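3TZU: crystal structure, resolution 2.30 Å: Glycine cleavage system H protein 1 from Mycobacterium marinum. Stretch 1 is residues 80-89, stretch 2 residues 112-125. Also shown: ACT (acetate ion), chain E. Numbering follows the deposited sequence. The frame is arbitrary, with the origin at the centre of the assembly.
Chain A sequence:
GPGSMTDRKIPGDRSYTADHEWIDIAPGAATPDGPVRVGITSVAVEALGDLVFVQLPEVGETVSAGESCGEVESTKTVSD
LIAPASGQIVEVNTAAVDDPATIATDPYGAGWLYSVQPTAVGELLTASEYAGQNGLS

Stretch 1, residues 80-89: DLIAPASGQI
Stretch 2 112-125: WLYSVQPTAVGELL

How does stretch 2 begin its contact with stretch 1? Trp-112 is out of reach, so the first touch comes from Leu-113 (chi1 -67°, chi2 -177°), whose CA-to-CB bond points toward stretch 1. Although the two CA atoms lie 10.0 Å apart, Leu-113 CD1 meets CD1 of Leu-81, itself an m, t rotamer, at 3.8 Å. The CA-to-CB bond of Tyr-114, extended at phi/psi -163/170, also points toward stretch 1; with chi1 67° and chi2 81° the residue lays its CD1 3.6 Å from Ile-89 CD1 and carries its OH to 3.8 Å from Pro-84 CD. The side chain thus reaches from Ile-89, beside the ring, to the Ala-83/Pro-84 loop, at the hydroxyl. The hydroxyl is not left unpaired, for a water bonds to Tyr-114 OH at 3.0 Å and donates to Ala-85 O at 2.9 Å.

What fixes the register of the first strand pair? The strands run antiparallel, with Val-116 opposite Ile-89 (CA-CA 4.4 Å) and Gln-117 opposite Gln-88 (CA-CA 5.3 Å). Gln-117 N donates to Gln-88 O at 2.8 Å; the return bond, Gln-88 N to Gln-117 O, is longer at 3.3 Å, and a second water donates to Gln-117 O at 2.7 Å. Val-116 (chi1 53°) and Ile-89 (chi1 -55°, chi2 -64°) share a buried face, Ile-89 CD1 lying 4.4 Å from Val-116 CB. The two glutamines share the other face, where their side-chain ends lead away from the partner stretch.

Why is glycine found at the corner? Gly-87, at phi/psi 155/-170, pairs with Pro-118 across a CA-CA distance of 4.4 Å. An ideal CB would lie 2.2 Å from Gln-117 O and jam against the preceding carbonyl. Without one, Gly-87 CA approaches Gln-117 O to 3.3 Å in a CA-H...O contact. A beta bulge between Ser-86 and Gly-87 shifts the register by one; Thr-119, at -111/-12, turns the corner and its N donates to Ser-86 O at 2.9 Å.

How does the contact finish beyond the bulge? Ser-86 N donates to Ala-120 O at 2.8 Å, while Ser-86 OG (chi1 -56°) bonds acetate OXT at 2.6 Å. Val-121 (chi1 -62°) and Ala-85 form a non-hydrogen-bonded pair, CA atoms 4.1 Å apart and side chains on one face, so the small Ala-85 CB packs 4.1 Å from Val-121 CG1. Gly-122 N then donates to Pro-84 O at 2.9 Å, and Leu-124 CD2 (m, t) lies 4.3 Å from Pro-84 CB.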

ATOM      1  N   ASP A  80       8.246   4.188  -2.734  1.00 22.54           N
ATOM      2  CA  ASP A  80       9.700   4.029  -2.674  1.00 23.36           C
ATOM      3  C   ASP A  80      10.143   2.654  -2.189  1.00 23.40           C
ATOM      4  O   ASP A  80       9.604   2.126  -1.230  1.00 23.14           O
ATOM      5  CB  ASP A  80      10.323   5.091  -1.796  1.00 24.25           C
ATOM      6  CG  ASP A  80      10.267   6.451  -2.414  1.00 25.16           C
ATOM      7  OD1 ASP A  80      10.000   6.550  -3.624  1.00 26.10           O
ATOM      8  OD2 ASP A  80      10.464   7.440  -1.678  1.00 27.45           O
ATOM      9  N   LEU A  81      11.125   2.089  -2.891  1.00 23.88           N
ATOM     10  CA  LEU A  81      11.795   0.910  -2.443  1.00 24.92           C
ATOM     11  C   LEU A  81      12.778   1.381  -1.358  1.00 25.25           C
ATOM     12  O   LEU A  81      13.447   2.375  -1.528  1.00 28.26           O
ATOM     13  CB  LEU A  81      12.454   0.204  -3.639  1.00 25.93           C
ATOM     14  CG  LEU A  81      11.418  -0.385  -4.627  1.00 26.42           C
ATOM     15  CD1 LEU A  81      12.063  -1.018  -5.866  1.00 27.41           C
ATOM     16  CD2 LEU A  81      10.513  -1.406  -3.927  1.00 26.18           C
ATOM     17  N   ILE A  82      12.779   0.726  -0.213  1.00 24.50           N
ATOM     18  CA  ILE A  82      13.640   1.073   0.915  1.00 24.42           C
ATOM     19  C   ILE A  82      14.531  -0.158   1.106  1.00 23.78           C
ATOM     20  O   ILE A  82      14.033  -1.232   1.389  1.00 23.35           O
ATOM     21  CB  ILE A  82      12.831   1.336   2.208  1.00 24.51           C
ATOM     22  CG1 ILE A  82      11.735   2.376   1.969  1.00 24.37           C
ATOM     23  CG2 ILE A  82      13.740   1.813   3.326  1.00 25.60           C
ATOM     24  CD1 ILE A  82      12.258   3.748   1.609  1.00 24.98           C
ATOM     25  N   ALA A  83      15.830   0.022   0.901  1.00 23.62           N
ATOM     26  CA  ALA A  83      16.827  -1.046   0.948  1.00 24.00           C
ATOM     27  C   ALA A  83      16.803  -1.786   2.289  1.00 23.67           C
ATOM     28  O   ALA A  83      16.983  -1.172   3.328  1.00 23.84           O
ATOM     29  CB  ALA A  83      18.218  -0.451   0.713  1.00 24.83           C
ATOM     30  N   PRO A  84      16.550  -3.097   2.274  1.00 23.41           N
ATOM     31  CA  PRO A  84      16.638  -3.849   3.520  1.00 24.03           C
ATOM     32  C   PRO A  84      18.088  -4.026   4.011  1.00 25.33           C
ATOM     33  O   PRO A  84      18.305  -4.346   5.185  1.00 25.11           O
ATOM     34  CB  PRO A  84      16.052  -5.221   3.146  1.00 23.88           C
ATOM     35  CG  PRO A  84      15.237  -4.974   1.944  1.00 23.11           C
ATOM     36  CD  PRO A  84      15.957  -3.904   1.200  1.00 23.16           C
ATOM     37  N   ALA A  85      19.053  -3.802   3.108  1.00 26.32           N
ATOM     38  CA  ALA A  85      20.472  -4.100   3.375  1.00 28.04           C
ATOM     39  C   ALA A  85      21.362  -3.074   2.690  1.00 29.03           C
ATOM     40  O   ALA A  85      21.034  -2.567   1.624  1.00 28.68           O
ATOM     41  CB  ALA A  85      20.807  -5.511   2.896  1.00 28.33           C
ATOM     42  N   SER A  86      22.467  -2.735   3.342  1.00 31.08           N
ATOM     43  CA  SER A  86      23.546  -1.970   2.719  1.00 32.58           C
ATOM     44  C   SER A  86      24.393  -2.914   1.850  1.00 33.81           C
ATOM     45  O   SER A  86      24.569  -4.080   2.196  1.00 34.25           O
ATOM     46  CB  SER A  86      24.444  -1.343   3.787  1.00 34.38           C
ATOM     47  OG  SER A  86      23.707  -0.541   4.695  1.00 34.25           O
ATOM     48  N   GLY A  87      24.921  -2.412   0.732  1.00 34.82           N
ATOM     49  CA  GLY A  87      25.809  -3.211  -0.125  1.00 36.44           C
ATOM     50  C   GLY A  87      25.859  -2.805  -1.589  1.00 36.56           C
ATOM     51  O   GLY A  87      25.326  -1.766  -1.968  1.00 35.92           O
ATOM     52  N   GLN A  88      26.500  -3.636  -2.409  1.00 37.38           N
ATOM     53  CA  GLN A  88      26.609  -3.372  -3.831  1.00 37.86           C
ATOM     54  C   GLN A  88      25.531  -4.131  -4.599  1.00 36.22           C
ATOM     55  O   GLN A  88      25.290  -5.309  -4.347  1.00 35.83           O
ATOM     56  CB  GLN A  88      28.000  -3.762  -4.334  1.00 40.94           C
ATOM     57  CG  GLN A  88      28.491  -2.921  -5.479  1.00 42.59           C
ATOM     58  CD  GLN A  88      29.925  -3.244  -5.887  1.00 46.25           C
ATOM     59  OE1 GLN A  88      30.794  -3.496  -5.049  1.00 47.93           O
ATOM     60  NE2 GLN A  88      30.179  -3.214  -7.178  1.00 47.83           N
ATOM     61  N   ILE A  89      24.882  -3.461  -5.543  1.00 35.05           N
ATOM     62  CA  ILE A  89      23.953  -4.157  -6.433  1.00 34.35           C
ATOM     63  C   ILE A  89      24.714  -5.004  -7.478  1.00 36.99           C
ATOM     64  O   ILE A  89      25.520  -4.483  -8.210  1.00 38.34           O
ATOM     65  CB  ILE A  89      23.039  -3.193  -7.186  1.00 32.68           C
ATOM     66  CG1 ILE A  89      22.278  -2.279  -6.207  1.00 30.52           C
ATOM     67  CG2 ILE A  89      22.091  -3.977  -8.076  1.00 32.24           C
ATOM     68  CD1 ILE A  89      21.318  -2.992  -5.289  1.00 28.53           C
ATOM     69  N   TRP A 112      11.183 -11.194  -8.237  1.00 30.12           N
ATOM     70  CA  TRP A 112      12.312 -10.580  -7.523  1.00 29.22           C
ATOM     71  C   TRP A 112      12.823  -9.375  -8.305  1.00 28.84           C
ATOM     72  O   TRP A 112      12.710  -9.320  -9.544  1.00 29.80           O
ATOM     73  CB  TRP A 112      13.423 -11.608  -7.312  1.00 30.97           C
ATOM     74  CG  TRP A 112      14.107 -12.023  -8.585  1.00 33.37           C
ATOM     75  CD1 TRP A 112      13.682 -12.967  -9.517  1.00 35.44           C
ATOM     76  CD2 TRP A 112      15.351 -11.492  -9.135  1.00 34.51           C
ATOM     77  NE1 TRP A 112      14.550 -13.056 -10.558  1.00 37.30           N
ATOM     78  CE2 TRP A 112      15.574 -12.200 -10.397  1.00 37.10           C
ATOM     79  CE3 TRP A 112      16.268 -10.537  -8.728  1.00 33.83           C
ATOM     80  CZ2 TRP A 112      16.690 -11.954 -11.191  1.00 38.99           C
ATOM     81  CZ3 TRP A 112      17.391 -10.297  -9.534  1.00 35.51           C
ATOM     82  CH2 TRP A 112      17.595 -10.987 -10.732  1.00 38.18           C
ATOM     83  N   LEU A 113      13.369  -8.392  -7.599  1.00 27.07           N
ATOM     84  CA  LEU A 113      13.637  -7.084  -8.213  1.00 26.33           C
ATOM     85  C   LEU A 113      15.108  -6.852  -8.463  1.00 27.40           C
ATOM     86  O   LEU A 113      15.469  -6.264  -9.475  1.00 28.81           O
ATOM     87  CB  LEU A 113      13.083  -5.964  -7.325  1.00 24.08           C
ATOM     88  CG  LEU A 113      11.546  -5.888  -7.172  1.00 22.99           C
ATOM     89  CD1 LEU A 113      11.119  -4.676  -6.326  1.00 21.11           C
ATOM     90  CD2 LEU A 113      10.852  -5.879  -8.529  1.00 23.31           C
ATOM     91  N   TYR A 114      15.954  -7.279  -7.528  1.00 27.68           N
ATOM     92  CA  TYR A 114      17.411  -7.130  -7.654  1.00 28.86           C
ATOM     93  C   TYR A 114      18.145  -8.055  -6.694  1.00 29.59           C
ATOM     94  O   TYR A 114      17.539  -8.700  -5.857  1.00 28.93           O
ATOM     95  CB  TYR A 114      17.866  -5.650  -7.468  1.00 28.02           C
ATOM     96  CG  TYR A 114      17.690  -5.041  -6.089  1.00 26.05           C
ATOM     97  CD1 TYR A 114      18.602  -5.279  -5.082  1.00 26.50           C
ATOM     98  CD2 TYR A 114      16.623  -4.188  -5.812  1.00 24.48           C
ATOM     99  CE1 TYR A 114      18.452  -4.713  -3.816  1.00 25.32           C
ATOM    100  CE2 TYR A 114      16.453  -3.622  -4.544  1.00 23.30           C
ATOM    101  CZ  TYR A 114      17.378  -3.896  -3.550  1.00 23.68           C
ATOM    102  OH  TYR A 114      17.242  -3.347  -2.296  1.00 22.99           O
ATOM    103  N   SER A 115      19.461  -8.154  -6.852  1.00 31.28           N
ATOM    104  CA  SER A 115      20.286  -8.871  -5.885  1.00 31.81           C
ATOM    105  C   SER A 115      21.370  -7.934  -5.407  1.00 31.87           C
ATOM    106  O   SER A 115      21.899  -7.124  -6.190  1.00 32.63           O
ATOM    107  CB  SER A 115      20.901 -10.131  -6.482  1.00 34.21           C
ATOM    108  OG  SER A 115      22.050  -9.827  -7.241  1.00 36.33           O
ATOM    109  N   VAL A 116      21.676  -8.039  -4.120  1.00 31.24           N
ATOM    110  CA  VAL A 116      22.656  -7.186  -3.462  1.00 31.55           C
ATOM    111  C   VAL A 116      23.703  -8.074  -2.781  1.00 33.52           C
ATOM    112  O   VAL A 116      23.380  -9.186  -2.360  1.00 33.42           O
ATOM    113  CB  VAL A 116      21.968  -6.220  -2.444  1.00 29.10           C
ATOM    114  CG1 VAL A 116      21.087  -6.987  -1.446  1.00 27.73           C
ATOM    115  CG2 VAL A 116      22.986  -5.365  -1.710  1.00 29.43           C
ATOM    116  N   GLN A 117      24.947  -7.587  -2.703  1.00 35.63           N
ATOM    117  CA  GLN A 117      26.011  -8.259  -1.943  1.00 38.27           C
ATOM    118  C   GLN A 117      26.126  -7.498  -0.619  1.00 37.46           C
ATOM    119  O   GLN A 117      26.618  -6.397  -0.608  1.00 38.14           O
ATOM    120  CB  GLN A 117      27.325  -8.227  -2.747  1.00 41.89           C
ATOM    121  CG  GLN A 117      28.576  -8.759  -2.051  1.00 44.77           C
ATOM    122  CD  GLN A 117      28.685 -10.262  -2.124  1.00 46.64           C
ATOM    123  OE1 GLN A 117      29.467 -10.790  -2.899  1.00 50.43           O
ATOM    124  NE2 GLN A 117      27.911 -10.958  -1.311  1.00 45.79           N
ATOM    125  N   PRO A 118      25.629  -8.060   0.499  1.00 36.74           N
ATOM    126  CA  PRO A 118      25.422  -7.192   1.675  1.00 35.74           C
ATOM    127  C   PRO A 118      26.653  -6.936   2.530  1.00 37.02           C
ATOM    128  O   PRO A 118      27.455  -7.818   2.689  1.00 39.01           O
ATOM    129  CB  PRO A 118      24.374  -7.962   2.511  1.00 34.76           C
ATOM    130  CG  PRO A 118      23.998  -9.160   1.704  1.00 35.01           C
ATOM    131  CD  PRO A 118      25.092  -9.406   0.731  1.00 36.67           C
ATOM    132  N   THR A 119      26.779  -5.727   3.068  1.00 36.29           N
ATOM    133  CA  THR A 119      27.764  -5.416   4.099  1.00 37.70           C
ATOM    134  C   THR A 119      27.075  -5.151   5.427  1.00 36.58           C
ATOM    135  O   THR A 119      27.716  -5.083   6.456  1.00 37.59           O
ATOM    136  CB  THR A 119      28.605  -4.170   3.734  1.00 38.94           C
ATOM    137  OG1 THR A 119      27.729  -3.069   3.458  1.00 37.01           O
ATOM    138  CG2 THR A 119      29.516  -4.453   2.513  1.00 40.42           C
ATOM    139  N   ALA A 120      25.753  -4.996   5.398  1.00 34.50           N
ATOM    140  CA  ALA A 120      24.984  -4.726   6.589  1.00 33.70           C
ATOM    141  C   ALA A 120      23.499  -4.928   6.276  1.00 31.79           C
ATOM    142  O   ALA A 120      23.076  -4.814   5.104  1.00 30.96           O
ATOM    143  CB  ALA A 120      25.243  -3.311   7.064  1.00 34.09           C
ATOM    144  N   VAL A 121      22.729  -5.246   7.311  1.00 31.18           N
ATOM    145  CA  VAL A 121      21.293  -5.374   7.195  1.00 29.74           C
ATOM    146  C   VAL A 121      20.622  -4.427   8.195  1.00 29.62           C
ATOM    147  O   VAL A 121      21.122  -4.221   9.279  1.00 30.86           O
ATOM    148  CB  VAL A 121      20.848  -6.855   7.402  1.00 29.78           C
ATOM    149  CG1 VAL A 121      21.453  -7.735   6.310  1.00 30.48           C
ATOM    150  CG2 VAL A 121      21.232  -7.388   8.782  1.00 30.91           C
ATOM    151  N   GLY A 122      19.496  -3.837   7.820  1.00 28.84           N
ATOM    152  CA  GLY A 122      18.643  -3.089   8.764  1.00 28.86           C
ATOM    153  C   GLY A 122      17.787  -4.017   9.628  1.00 29.38           C
ATOM    154  O   GLY A 122      18.086  -5.213   9.785  1.00 29.30           O
ATOM    155  N   GLU A 123      16.733  -3.427  10.197  1.00 29.61           N
ATOM    156  CA  GLU A 123      15.697  -4.121  10.964  1.00 29.85           C
ATOM    157  C   GLU A 123      15.002  -5.178  10.093  1.00 28.72           C
ATOM    158  O   GLU A 123      14.392  -4.872   9.083  1.00 28.38           O
ATOM    159  CB  GLU A 123      14.669  -3.098  11.461  1.00 29.39           C
ATOM    160  N   LEU A 124      15.147  -6.431  10.463  1.00 29.12           N
ATOM    161  CA  LEU A 124      14.541  -7.519   9.716  1.00 28.07           C
ATOM    162  C   LEU A 124      13.598  -8.279  10.617  1.00 28.13           C
ATOM    163  O   LEU A 124      13.892  -8.483  11.779  1.00 28.76           O
ATOM    164  CB  LEU A 124      15.603  -8.470   9.182  1.00 28.36           C
ATOM    165  CG  LEU A 124      16.572  -7.887   8.145  1.00 28.49           C
ATOM    166  CD1 LEU A 124      17.404  -8.996   7.505  1.00 28.95           C
ATOM    167  CD2 LEU A 124      15.862  -7.067   7.077  1.00 26.61           C
ATOM    168  N   LEU A 125      12.461  -8.673  10.051  1.00 27.22           N
ATOM    169  CA  LEU A 125      11.417  -9.419  10.739  1.00 27.44           C
ATOM    170  C   LEU A 125      11.368 -10.869  10.207  1.00 27.81           C
ATOM    171  O   LEU A 125      11.650 -11.109   9.043  1.00 27.27           O
ATOM    172  CB  LEU A 125      10.074  -8.718  10.460  1.00 26.54           C
ATOM    173  CG  LEU A 125       9.964  -7.206  10.761  1.00 26.13           C
ATOM    174  CD1 LEU A 125       8.686  -6.576  10.186  1.00 25.04           C
ATOM    175  CD2 LEU A 125      10.053  -6.946  12.268  1.00 27.20           C
TER
HETATM  176  C   ACT E 134      25.737   2.227   5.254  1.00 46.36           C
HETATM  177  O   ACT E 134      26.270   1.837   4.192  1.00 45.67           O
HETATM  178  OXT ACT E 134      24.885   1.526   5.801  1.00 49.73           O
HETATM  179  CH3 ACT E 134      26.107   3.526   5.899  1.00 44.18           C
HETATM  180  O   HOH W   1      19.169  -3.986  -0.148  1.00 19.54           O
HETATM  181  O   HOH W   2      28.978  -5.630  -1.582  1.00 34.29           O